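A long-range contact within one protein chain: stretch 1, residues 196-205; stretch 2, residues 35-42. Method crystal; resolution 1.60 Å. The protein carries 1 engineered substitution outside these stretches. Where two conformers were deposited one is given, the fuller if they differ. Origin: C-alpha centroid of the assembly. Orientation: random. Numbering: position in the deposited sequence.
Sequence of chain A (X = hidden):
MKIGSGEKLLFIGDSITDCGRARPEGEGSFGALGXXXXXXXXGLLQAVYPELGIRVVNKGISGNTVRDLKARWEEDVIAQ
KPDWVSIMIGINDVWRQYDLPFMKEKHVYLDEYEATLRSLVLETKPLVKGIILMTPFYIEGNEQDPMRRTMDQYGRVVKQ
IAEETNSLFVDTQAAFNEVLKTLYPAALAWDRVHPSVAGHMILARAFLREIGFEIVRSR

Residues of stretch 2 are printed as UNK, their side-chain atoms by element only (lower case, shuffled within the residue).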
# COMPACT_ATOMS: atom_id res chain seq x y z
N SER A 196 -3.18 -20.83 18.41
CA SER A 196 -3.86 -19.64 18.91
C SER A 196 -3.11 -19.07 20.12
O SER A 196 -2.13 -19.66 20.71
CB SER A 196 -5.23 -19.94 19.48
OG SER A 196 -5.25 -20.92 20.46
N VAL A 197 -3.62 -17.96 20.65
CA VAL A 197 -3.13 -17.43 21.92
C VAL A 197 -3.13 -18.50 22.97
O VAL A 197 -2.25 -18.60 23.85
CB VAL A 197 -4.01 -16.23 22.40
CG1 VAL A 197 -3.71 -15.84 23.85
CG2 VAL A 197 -3.91 -15.09 21.39
N ALA A 198 -4.16 -19.33 23.07
CA ALA A 198 -4.25 -20.38 24.05
C ALA A 198 -3.06 -21.35 23.93
O ALA A 198 -2.52 -21.74 24.97
CB ALA A 198 -5.53 -21.17 23.91
N GLY A 199 -2.71 -21.73 22.74
CA GLY A 199 -1.54 -22.58 22.55
C GLY A 199 -0.28 -21.96 22.98
O GLY A 199 0.59 -22.63 23.62
N HIS A 200 -0.12 -20.66 22.73
CA HIS A 200 1.07 -19.92 23.20
C HIS A 200 1.05 -19.85 24.71
O HIS A 200 2.12 -19.81 25.36
CB HIS A 200 1.22 -18.60 22.49
CG HIS A 200 1.91 -18.77 21.16
ND1 HIS A 200 1.31 -18.91 19.91
CD2 HIS A 200 3.19 -18.93 20.94
CE1 HIS A 200 2.27 -19.09 18.98
NE2 HIS A 200 3.43 -19.09 19.64
N MET A 201 -0.14 -19.74 25.33
CA MET A 201 -0.25 -19.77 26.76
C MET A 201 0.17 -21.10 27.32
O MET A 201 0.80 -21.18 28.37
CB MET A 201 -1.67 -19.44 27.28
CG MET A 201 -1.92 -17.97 27.12
SD MET A 201 -0.93 -16.90 28.27
CE MET A 201 -1.78 -15.44 27.61
N ILE A 202 -0.25 -22.18 26.68
CA ILE A 202 0.20 -23.58 27.07
C ILE A 202 1.72 -23.60 27.10
O ILE A 202 2.33 -24.11 28.07
CB ILE A 202 -0.42 -24.61 26.14
CG1 ILE A 202 -1.91 -24.76 26.35
CG2 ILE A 202 0.31 -25.98 26.31
CD1 ILE A 202 -2.61 -25.47 25.20
N LEU A 203 2.34 -23.13 26.05
CA LEU A 203 3.80 -23.06 25.95
C LEU A 203 4.39 -22.22 27.04
O LEU A 203 5.36 -22.60 27.69
CB LEU A 203 4.29 -22.62 24.61
CG LEU A 203 3.99 -23.52 23.41
CD1 LEU A 203 4.22 -22.82 22.10
CD2 LEU A 203 4.96 -24.72 23.51
N ALA A 204 3.87 -20.99 27.24
CA ALA A 204 4.46 -20.10 28.27
C ALA A 204 4.31 -20.77 29.63
O ALA A 204 5.25 -20.68 30.48
CB ALA A 204 3.75 -18.79 28.25
N ARG A 205 3.18 -21.37 29.94
CA ARG A 205 2.95 -21.99 31.21
C ARG A 205 3.96 -23.16 31.43
O ARG A 205 4.53 -23.26 32.51
CB ARG A 205 1.53 -22.53 31.24
CG ARG A 205 1.22 -23.26 32.50
CD ARG A 205 -0.18 -23.84 32.50
NE ARG A 205 -0.54 -24.40 33.80
CZ ARG A 205 -1.30 -25.47 33.97
NH1 ARG A 205 -1.86 -26.06 32.97
NH2 ARG A 205 -1.56 -25.91 35.21
N UNK A 35 4.62 -11.85 19.25
CA UNK A 35 3.29 -11.98 19.84
C UNK A 35 2.88 -13.34 20.32
O UNK A 35 1.69 -13.70 20.31
c UNK A 35 2.46 -10.00 18.56
o UNK A 35 2.37 -12.22 17.59
c UNK A 35 2.21 -11.50 18.81
N UNK A 36 3.82 -14.15 20.80
CA UNK A 36 3.53 -15.51 21.22
C UNK A 36 4.20 -15.74 22.58
O UNK A 36 4.30 -14.91 23.49
N UNK A 37 4.61 -17.01 22.73
CA UNK A 37 4.92 -17.50 24.09
C UNK A 37 6.10 -16.72 24.71
O UNK A 37 6.08 -16.56 25.92
c UNK A 37 6.54 -19.52 23.70
c UNK A 37 8.85 -20.00 24.14
o UNK A 37 10.40 -20.60 22.36
c UNK A 37 7.61 -19.61 24.60
c UNK A 37 8.09 -20.16 21.90
c UNK A 37 5.20 -19.02 24.19
c UNK A 37 6.83 -19.77 22.36
c UNK A 37 9.10 -20.25 22.85
N UNK A 38 7.08 -16.29 23.93
CA UNK A 38 8.18 -15.50 24.49
C UNK A 38 7.65 -14.22 25.18
O UNK A 38 7.91 -13.96 26.30
c UNK A 38 9.88 -16.52 22.96
c UNK A 38 10.32 -14.27 24.00
c UNK A 38 9.22 -15.21 23.46
N UNK A 39 6.80 -13.52 24.44
CA UNK A 39 6.26 -12.33 25.01
C UNK A 39 5.43 -12.63 26.22
O UNK A 39 5.40 -11.81 27.16
c UNK A 39 5.43 -11.58 23.97
N UNK A 40 4.64 -13.69 26.18
CA UNK A 40 3.79 -14.04 27.29
C UNK A 40 4.59 -14.39 28.56
O UNK A 40 4.24 -14.04 29.67
c UNK A 40 1.65 -13.65 25.37
c UNK A 40 2.80 -15.14 26.97
c UNK A 40 0.09 -14.51 23.76
c UNK A 40 0.78 -13.43 24.27
c UNK A 40 1.84 -14.90 25.84
c UNK A 40 0.25 -15.73 24.26
o UNK A 40 -0.83 -14.27 22.69
c UNK A 40 1.11 -15.89 25.37
N UNK A 41 5.70 -15.13 28.34
CA UNK A 41 6.59 -15.41 29.43
C UNK A 41 7.11 -14.12 30.06
O UNK A 41 7.09 -13.99 31.29
c UNK A 41 7.28 -17.78 28.62
c UNK A 41 7.75 -16.35 28.92
c UNK A 41 8.92 -16.30 29.90
N UNK A 42 7.59 -13.21 29.25
CA UNK A 42 8.18 -11.96 29.74
C UNK A 42 7.09 -11.16 30.44
O UNK A 42 7.26 -10.66 31.55
c UNK A 42 9.34 -9.82 29.19
c UNK A 42 10.00 -12.04 28.11
c UNK A 42 8.85 -11.20 28.67

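Position 35 carries three side-chain atoms, a carbon bearing one oxygen and one carbon, and none of them comes near stretch 1. That branched, hydroxylated pattern is Thr35, a polar residue that suits its exposed place in the loop.

Position 36 has no side-chain atoms. Its CA lies over one face of the His200 imidazole, 3.8 Å from the ring centroid, and makes a CH-pi contact. The residue is Gly36, at the N-cap of the helix that follows. A CB modelled in ideal geometry would lie 2.7 Å from His200 CD2, a clash, so the bare backbone is what lets the ring pack so closely.

At position 37 a single carbon leads to a six-carbon ring bearing one oxygen. The CB of this position rests 3.7 Å from Leu203 CB, while its backbone N lies 3.0 Å from His200 CD2. The residue is Tyr37. The chi1 of 76° (p) accompanies a ring whose edge faces His200 CD2; its hydroxyl is hydrogen-bonded elsewhere in the structure, so the buried polar end is satisfied.

Position 38 shows one carbon carrying two more and points away from stretch 1. This is Val38, an apolar side chain buried against other parts of the protein. Position 39 has one carbon, out of reach of stretch 1: Ala39, whose single methyl takes little space in a buried helical position.

Position 40 again has one carbon followed by a six-carbon ring with one oxygen, and it loses more area to the other stretch than any other residue here. Met201 CE sits over one ring face, 4.0 Å from the centroid, in a CH-pi contact; His200 CB lies close by, and the oxygen of position 40 is 3.4 Å from Val197 CG2. It is Tyr40, a knob seated among Val197, His200, Met201 and Ala204, with its CE2 3.5 Å from His200 CB. A tyrosine side chain is long enough to pack its CB on Ala204 CB (4.0 Å) while its ring and hydroxyl reach His200, Met201 and Val197.

Position 41 bears one carbon carrying two carbons, one of which lies 3.7 Å from Ala204 CB. It is Val41, whose CG2 sets a compact branched group against a small methyl. Position 42 has the same three-carbon pattern, but it is out of reach; it is Val42, a compact apolar residue that the helix carries without strain.

The two helices cross at -56°, with axes 8.4 Å apart at closest approach. Gly36 and Ala204, with little or no side chain, leave room for close packing, and the CA atoms of His200 and Tyr37 come within 4.6 Å. No hydrogen bond spans the stretches; apolar packing and CH-pi contacts, centred on the Tyr40 knob, make the interface.

Stretch 2 35-42: TGYVAYVV
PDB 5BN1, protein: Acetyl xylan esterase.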